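Local structure of lasso peptide isopeptidase AtxE2 (5TXE) at residues A54-P59 against N303-W308; Q352-E355 against R360-C363. The protein hydrolyses the isopeptide bond of the lasso peptides astexin-2 and astexin-3, turning the threaded substrates into linear peptides. The protein carries 1 engineered substitution. All coordinates share one frame; numbering follows the deposited sequence.

From the N terminus, the chain first passes through the turn at 54-59, between strands 48-49 and 61-63, completes the sheet that flanks it and builds three more before strand 304-310. There interaction 1 closes a loop of 243 intervening residues, tying the early turn to an outermost strand of a later sheet. Interaction 2 follows in series and closes a much smaller loop, the tight hairpin of strands 350-357 and 360-367 in the next sheet. The centres of interactions 1 and 2 lie about 10 Å apart. Segment 54-59 joins them through probable hydrogen bonds from Gln352 NE2 to Ala54 O and from Gly353 N to Glu56 O; separately, the Trp308 ring packs against Cys354 O.

Interaction 1. Residues A54-P59 against N303-W308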
ATOM      1  N   ALA A  54      -3.897  -1.427  -3.267  1.00 32.27           N
ATOM      2  CA  ALA A  54      -5.235  -1.951  -3.214  1.00 32.89           C
ATOM      3  C   ALA A  54      -5.225  -3.437  -3.455  1.00 33.36           C
ATOM      4  O   ALA A  54      -4.420  -3.935  -4.213  1.00 30.11           O
ATOM      5  CB  ALA A  54      -6.066  -1.302  -4.283  1.00 34.50           C
ATOM      6  N   SER A  55      -6.153  -4.133  -2.823  1.00 32.03           N
ATOM      7  CA  SER A  55      -6.259  -5.566  -3.039  1.00 30.04           C
ATOM      8  C   SER A  55      -7.730  -5.968  -3.234  1.00 29.46           C
ATOM      9  O   SER A  55      -8.628  -5.121  -3.464  1.00 30.76           O
ATOM     10  CB  SER A  55      -5.613  -6.297  -1.850  1.00 30.83           C
ATOM     11  OG  SER A  55      -6.393  -6.073  -0.685  1.00 32.82           O
ATOM     12  N   GLU A  56      -8.006  -7.260  -3.103  1.00 28.90           N
ATOM     13  CA  GLU A  56      -9.345  -7.794  -3.415  1.00 30.98           C
ATOM     14  C   GLU A  56     -10.500  -7.163  -2.717  1.00 27.84           C
ATOM     15  O   GLU A  56     -11.538  -6.995  -3.315  1.00 32.93           O
ATOM     16  CB  GLU A  56      -9.419  -9.310  -3.144  1.00 32.85           C
ATOM     17  CG  GLU A  56      -8.656 -10.169  -4.120  1.00 34.79           C
ATOM     18  CD  GLU A  56      -7.258 -10.464  -3.627  1.00 43.91           C
ATOM     19  OE1 GLU A  56      -6.605  -9.556  -3.026  1.00 42.13           O
ATOM     20  OE2 GLU A  56      -6.815 -11.618  -3.815  1.00 41.47           O
ATOM     21  N   THR A  57     -10.331  -6.804  -1.463  1.00 28.28           N
ATOM     22  CA  THR A  57     -11.413  -6.236  -0.682  1.00 30.72           C
ATOM     23  C   THR A  57     -11.368  -4.728  -0.556  1.00 31.62           C
ATOM     24  O   THR A  57     -12.085  -4.143   0.251  1.00 31.56           O
ATOM     25  CB  THR A  57     -11.416  -6.830   0.755  1.00 33.06           C
ATOM     26  OG1 THR A  57     -10.214  -6.471   1.396  1.00 35.60           O
ATOM     27  CG2 THR A  57     -11.417  -8.350   0.724  1.00 40.05           C
ATOM     28  N   THR A  58     -10.514  -4.069  -1.319  1.00 32.69           N
ATOM     29  CA  THR A  58     -10.458  -2.603  -1.237  1.00 28.28           C
ATOM     30  C   THR A  58     -11.753  -2.045  -1.797  1.00 27.79           C
ATOM     31  O   THR A  58     -12.059  -2.257  -2.988  1.00 28.43           O
ATOM     32  CB  THR A  58      -9.268  -2.059  -2.047  1.00 27.74           C
ATOM     33  OG1 THR A  58      -8.029  -2.506  -1.468  1.00 26.72           O
ATOM     34  CG2 THR A  58      -9.324  -0.528  -2.066  1.00 29.73           C
ATOM     35  N   PRO A  59     -12.516  -1.306  -0.994  1.00 27.48           N
ATOM     36  CA  PRO A  59     -13.872  -0.916  -1.465  1.00 28.55           C
ATOM     37  C   PRO A  59     -13.915   0.316  -2.380  1.00 28.83           C
ATOM     38  O   PRO A  59     -14.572   1.313  -2.065  1.00 29.00           O
ATOM     39  CB  PRO A  59     -14.598  -0.617  -0.166  1.00 29.93           C
ATOM     40  CG  PRO A  59     -13.501  -0.094   0.753  1.00 30.74           C
ATOM     41  CD  PRO A  59     -12.249  -0.842   0.378  1.00 30.24           C
ATOM     42  N   ASN A 303      -7.509 -21.060   0.592  1.00 38.73           N
ATOM     43  CA  ASN A 303      -7.052 -19.689   0.735  1.00 40.92           C
ATOM     44  C   ASN A 303      -7.790 -18.693  -0.162  1.00 39.92           C
ATOM     45  O   ASN A 303      -7.228 -17.804  -0.766  1.00 42.79           O
ATOM     46  CB  ASN A 303      -5.542 -19.653   0.583  1.00 42.76           C
ATOM     47  CG  ASN A 303      -4.847 -20.305   1.770  1.00 44.39           C
ATOM     48  OD1 ASN A 303      -5.179 -20.051   2.944  1.00 43.14           O
ATOM     49  ND2 ASN A 303      -3.943 -21.209   1.473  1.00 45.05           N
ATOM     50  N   ILE A 304      -9.103 -18.825  -0.169  1.00 37.41           N
ATOM     51  CA  ILE A 304      -9.968 -17.921  -0.893  1.00 33.72           C
ATOM     52  C   ILE A 304      -9.800 -16.525  -0.326  1.00 30.34           C
ATOM     53  O   ILE A 304      -9.697 -16.340   0.875  1.00 33.74           O
ATOM     54  CB  ILE A 304     -11.441 -18.407  -0.805  1.00 35.69           C
ATOM     55  CG1 ILE A 304     -11.556 -19.679  -1.649  1.00 38.19           C
ATOM     56  CG2 ILE A 304     -12.441 -17.342  -1.276  1.00 34.54           C
ATOM     57  CD1 ILE A 304     -12.837 -20.467  -1.453  1.00 40.40           C
ATOM     58  N   THR A 305      -9.809 -15.531  -1.195  1.00 32.00           N
ATOM     59  CA  THR A 305      -9.743 -14.118  -0.739  1.00 34.09           C
ATOM     60  C   THR A 305     -11.044 -13.328  -0.902  1.00 32.22           C
ATOM     61  O   THR A 305     -11.185 -12.248  -0.368  1.00 31.01           O
ATOM     62  CB  THR A 305      -8.614 -13.392  -1.451  1.00 31.91           C
ATOM     63  OG1 THR A 305      -8.735 -13.639  -2.854  1.00 31.89           O
ATOM     64  CG2 THR A 305      -7.270 -13.914  -0.947  1.00 32.81           C
ATOM     65  N   ARG A 306     -11.979 -13.860  -1.663  1.00 31.82           N
ATOM     66  CA  ARG A 306     -13.218 -13.166  -1.892  1.00 34.74           C
ATOM     67  C   ARG A 306     -14.212 -14.150  -2.473  1.00 31.51           C
ATOM     68  O   ARG A 306     -13.878 -14.872  -3.402  1.00 34.19           O
ATOM     69  CB  ARG A 306     -13.013 -12.018  -2.911  1.00 33.09           C
ATOM     70  CG  ARG A 306     -13.668 -10.711  -2.522  1.00 38.38           C
ATOM     71  CD  ARG A 306     -15.164 -10.842  -2.298  1.00 41.44           C
ATOM     72  NE  ARG A 306     -15.810  -9.544  -2.136  1.00 43.26           N
ATOM     73  CZ  ARG A 306     -17.103  -9.364  -1.807  1.00 49.85           C
ATOM     74  NH1 ARG A 306     -17.931 -10.400  -1.607  1.00 44.38           N
ATOM     75  NH2 ARG A 306     -17.597  -8.122  -1.686  1.00 42.46           N
ATOM     76  N   MET A 307     -15.449 -14.128  -1.988  1.00 36.17           N
ATOM     77  CA  MET A 307     -16.514 -14.936  -2.637  1.00 38.42           C
ATOM     78  C   MET A 307     -17.842 -14.170  -2.858  1.00 36.76           C
ATOM     79  O   MET A 307     -18.139 -13.217  -2.160  1.00 32.66           O
ATOM     80  CB  MET A 307     -16.752 -16.160  -1.780  1.00 38.52           C
ATOM     81  CG  MET A 307     -17.450 -15.873  -0.465  1.00 38.69           C
ATOM     82  SD  MET A 307     -17.876 -17.366   0.458  1.00 40.34           S
ATOM     83  CE  MET A 307     -16.273 -18.071   0.807  1.00 43.99           C
ATOM     84  N   TRP A 308     -18.645 -14.626  -3.809  1.00 38.22           N
ATOM     85  CA  TRP A 308     -19.949 -14.023  -4.125  1.00 40.47           C
ATOM     86  C   TRP A 308     -20.984 -15.085  -4.451  1.00 44.50           C
ATOM     87  O   TRP A 308     -20.722 -15.969  -5.309  1.00 41.49           O
ATOM     88  CB  TRP A 308     -19.851 -13.195  -5.402  1.00 41.11           C
ATOM     89  CG  TRP A 308     -18.978 -11.979  -5.341  1.00 41.60           C
ATOM     90  CD1 TRP A 308     -19.370 -10.719  -5.032  1.00 40.47           C
ATOM     91  CD2 TRP A 308     -17.581 -11.914  -5.624  1.00 39.68           C
ATOM     92  NE1 TRP A 308     -18.303  -9.875  -5.085  1.00 39.65           N
ATOM     93  CE2 TRP A 308     -17.194 -10.588  -5.458  1.00 41.39           C
ATOM     94  CE3 TRP A 308     -16.618 -12.862  -5.979  1.00 44.15           C
ATOM     95  CZ2 TRP A 308     -15.882 -10.172  -5.632  1.00 42.35           C
ATOM     96  CZ3 TRP A 308     -15.320 -12.444  -6.181  1.00 47.29           C
ATOM     97  CH2 TRP A 308     -14.961 -11.104  -6.000  1.00 42.98           C
TER
HETATM   98  O   HOH W   1     -14.695  -7.040  -3.134  1.00 43.11           O
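The carboxylate of Glu56 is approached from above its plane by the hydroxyl of Thr305, whose OG1 donates a hydrogen bond to Glu56 OE2 at 2.9 Å, 48° out of that plane. The chain of Glu56 bends at chi2 (93°), which swings the carboxylate to where a short threonine hydroxyl can reach it; its other oxygen, OE1, forms a salt bridge with Arg321, so this buried acid is answered on both oxygens. The second flat group, the guanidinium of Arg306, has Trp308 NE1 3.5 Å above its centre on one face, while Arg306 CD lies over the rim of the indole. At the edge of the guanidinium, Arg306 NH1 reaches Met307 O at 2.9 Å, in the guanidinium plane, and Arg306 NE gives a hydrogen bond to water 1 at 2.9 Å. That water donates to Glu56 O: a long arginine can lie flat on the indole and still meet the turn through solvent.

The segment 54-59 holds a type I beta turn, Ser55 to Thr58, fastened by Thr58 N to Ser55 O and by Ser55 N to Thr58 OG1 at 2.8 Å. It packs on strand 304-310, an outermost strand of a four-stranded antiparallel sheet, consistent with a blade of the beta-propeller found in the prolyl oligopeptidase family. Farther along the turn, Thr57 CG2 lies 4.1 Å from Thr305 O, a loose contact at the exposed margin.

Interaction 2. Residues Q352-E355 against R360-C363; sequences QGCE and RLIC
Cys354 and Cys363 join the two arms of a beta hairpin through a disulfide. On Cys354 the CB comes first: it lies 3.2 Å from Cys363 SG and rests against Leu361 CG at 3.8 Å, the branched apolar end of the leucine covering the cysteine methylene in a buried place. Next is SG, placed anti to the carbonyl carbon (chi1 -62°) and bonded to Cys363 SG at 2.2 Å. Cys363 adopts nearly the same first torsion, and the bridge between them is twisted by a chi3 of 111°. The alpha carbons of the two cysteines are only 4.1 Å apart, close enough for so short a covalent link.

One residue nearer the hairpin turn on each arm, Glu355 and Ile362 form an antiparallel hydrogen-bonded pair. Ile362 N donates to Glu355 O at 2.8 Å, almost straight, and Glu355 N returns a bond to Ile362 O at 3.0 Å. Each carbonyl also takes a CA-H...O contact, from Leu361 CA to Glu355 O and, more closely, from Cys354 CA to Ile362 O at 3.2 Å. The covalent link thus stands next to the hydrogen-bonded pair, just where strand 350-357 turns its corner.

Gly353 turns the chain just before the bridge; its positive phi (68°) is easily adopted by a residue without a CB. The side chains of Glu355 and Ile362 lie on the same face of the sheet, and the glutamate reaches on to accept a hydrogen bond from Leu63 N through OE1.

Strand 373-378 continues the sheet beyond strand 360-367, with backbone hydrogen bonds between Leu361 and Leu377 and between Cys363 and Val375, while Trp308 of strand 304-310 touches the side chains of both Cys354 and Leu361.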
ATOM      1  N   GLN A 352      -9.504  -5.846  -7.968  1.00 30.47           N
ATOM      2  CA  GLN A 352      -9.713  -5.154  -6.727  1.00 31.79           C
ATOM      3  C   GLN A 352     -11.133  -4.621  -6.648  1.00 31.15           C
ATOM      4  O   GLN A 352     -11.660  -4.079  -7.625  1.00 26.71           O
ATOM      5  CB  GLN A 352      -8.724  -3.979  -6.689  1.00 35.99           C
ATOM      6  CG  GLN A 352      -7.272  -4.419  -6.727  1.00 36.52           C
ATOM      7  CD  GLN A 352      -6.380  -3.443  -7.469  1.00 35.84           C
ATOM      8  OE1 GLN A 352      -6.782  -2.827  -8.454  1.00 39.35           O
ATOM      9  NE2 GLN A 352      -5.139  -3.359  -7.053  1.00 32.27           N
ATOM     10  N   GLY A 353     -11.738  -4.721  -5.484  1.00 30.93           N
ATOM     11  CA  GLY A 353     -13.020  -4.062  -5.242  1.00 34.12           C
ATOM     12  C   GLY A 353     -14.225  -4.604  -5.996  1.00 36.03           C
ATOM     13  O   GLY A 353     -15.281  -3.939  -6.070  1.00 36.26           O
ATOM     14  N   CYS A 354     -14.063  -5.788  -6.566  1.00 31.77           N
ATOM     15  CA  CYS A 354     -15.059  -6.355  -7.456  1.00 32.98           C
ATOM     16  C   CYS A 354     -16.435  -6.446  -6.804  1.00 32.27           C
ATOM     17  O   CYS A 354     -16.569  -6.820  -5.641  1.00 32.63           O
ATOM     18  CB  CYS A 354     -14.667  -7.754  -7.867  1.00 32.37           C
ATOM     19  SG  CYS A 354     -13.131  -7.994  -8.810  1.00 44.28           S
ATOM     20  N   GLU A 355     -17.452  -6.123  -7.573  1.00 33.04           N
ATOM     21  CA  GLU A 355     -18.850  -6.291  -7.173  1.00 33.17           C
ATOM     22  C   GLU A 355     -19.660  -6.907  -8.336  1.00 36.04           C
ATOM     23  O   GLU A 355     -19.344  -6.686  -9.550  1.00 30.73           O
ATOM     24  CB  GLU A 355     -19.459  -4.950  -6.790  1.00 37.40           C
ATOM     25  CG  GLU A 355     -18.928  -4.396  -5.459  1.00 39.08           C
ATOM     26  CD  GLU A 355     -19.738  -3.191  -4.955  1.00 43.22           C
ATOM     27  OE1 GLU A 355     -20.607  -2.668  -5.691  1.00 45.00           O
ATOM     28  OE2 GLU A 355     -19.493  -2.735  -3.822  1.00 47.89           O
ATOM     29  N   ARG A 360     -22.004 -10.616 -14.540  1.00 50.29           N
ATOM     30  CA  ARG A 360     -20.702  -9.951 -14.619  1.00 51.45           C
ATOM     31  C   ARG A 360     -20.180  -9.502 -13.243  1.00 46.25           C
ATOM     32  O   ARG A 360     -20.918  -9.202 -12.304  1.00 38.30           O
ATOM     33  CB  ARG A 360     -20.652  -8.831 -15.681  1.00 59.62           C
ATOM     34  CG  ARG A 360     -21.985  -8.255 -16.082  1.00 69.22           C
ATOM     35  CD  ARG A 360     -22.112  -8.124 -17.595  1.00 77.89           C
ATOM     36  NE  ARG A 360     -21.401  -6.966 -18.147  1.00 75.69           N
ATOM     37  CZ  ARG A 360     -21.760  -5.693 -17.956  1.00 71.63           C
ATOM     38  NH1 ARG A 360     -22.809  -5.351 -17.201  1.00 60.94           N
ATOM     39  NH2 ARG A 360     -21.038  -4.740 -18.524  1.00 84.21           N
ATOM     40  N   LEU A 361     -18.865  -9.490 -13.162  1.00 40.84           N
ATOM     41  CA  LEU A 361     -18.147  -8.859 -12.098  1.00 41.72           C
ATOM     42  C   LEU A 361     -17.640  -7.527 -12.677  1.00 35.71           C
ATOM     43  O   LEU A 361     -17.113  -7.488 -13.779  1.00 30.71           O
ATOM     44  CB  LEU A 361     -16.977  -9.767 -11.730  1.00 42.89           C
ATOM     45  CG  LEU A 361     -16.632  -9.957 -10.280  1.00 41.68           C
ATOM     46  CD1 LEU A 361     -17.871 -10.173  -9.416  1.00 45.20           C
ATOM     47  CD2 LEU A 361     -15.689 -11.133 -10.156  1.00 42.28           C
ATOM     48  N   ILE A 362     -17.836  -6.452 -11.942  1.00 32.98           N
ATOM     49  CA  ILE A 362     -17.172  -5.197 -12.252  1.00 34.77           C
ATOM     50  C   ILE A 362     -16.050  -4.982 -11.255  1.00 32.40           C
ATOM     51  O   ILE A 362     -16.305  -4.934 -10.045  1.00 33.66           O
ATOM     52  CB  ILE A 362     -18.159  -4.042 -12.170  1.00 37.81           C
ATOM     53  CG1 ILE A 362     -19.132  -4.195 -13.350  1.00 39.93           C
ATOM     54  CG2 ILE A 362     -17.482  -2.714 -12.439  1.00 35.01           C
ATOM     55  CD1 ILE A 362     -20.377  -4.967 -13.114  1.00 40.11           C
ATOM     56  N   CYS A 363     -14.851  -4.818 -11.770  1.00 30.28           N
ATOM     57  CA  CYS A 363     -13.621  -4.771 -10.961  1.00 36.93           C
ATOM     58  C   CYS A 363     -12.688  -3.610 -11.319  1.00 35.51           C
ATOM     59  O   CYS A 363     -12.650  -3.164 -12.469  1.00 31.83           O
ATOM     60  CB  CYS A 363     -12.802  -6.035 -11.219  1.00 38.40           C
ATOM     61  SG  CYS A 363     -13.678  -7.557 -10.867  1.00 46.19           S
TER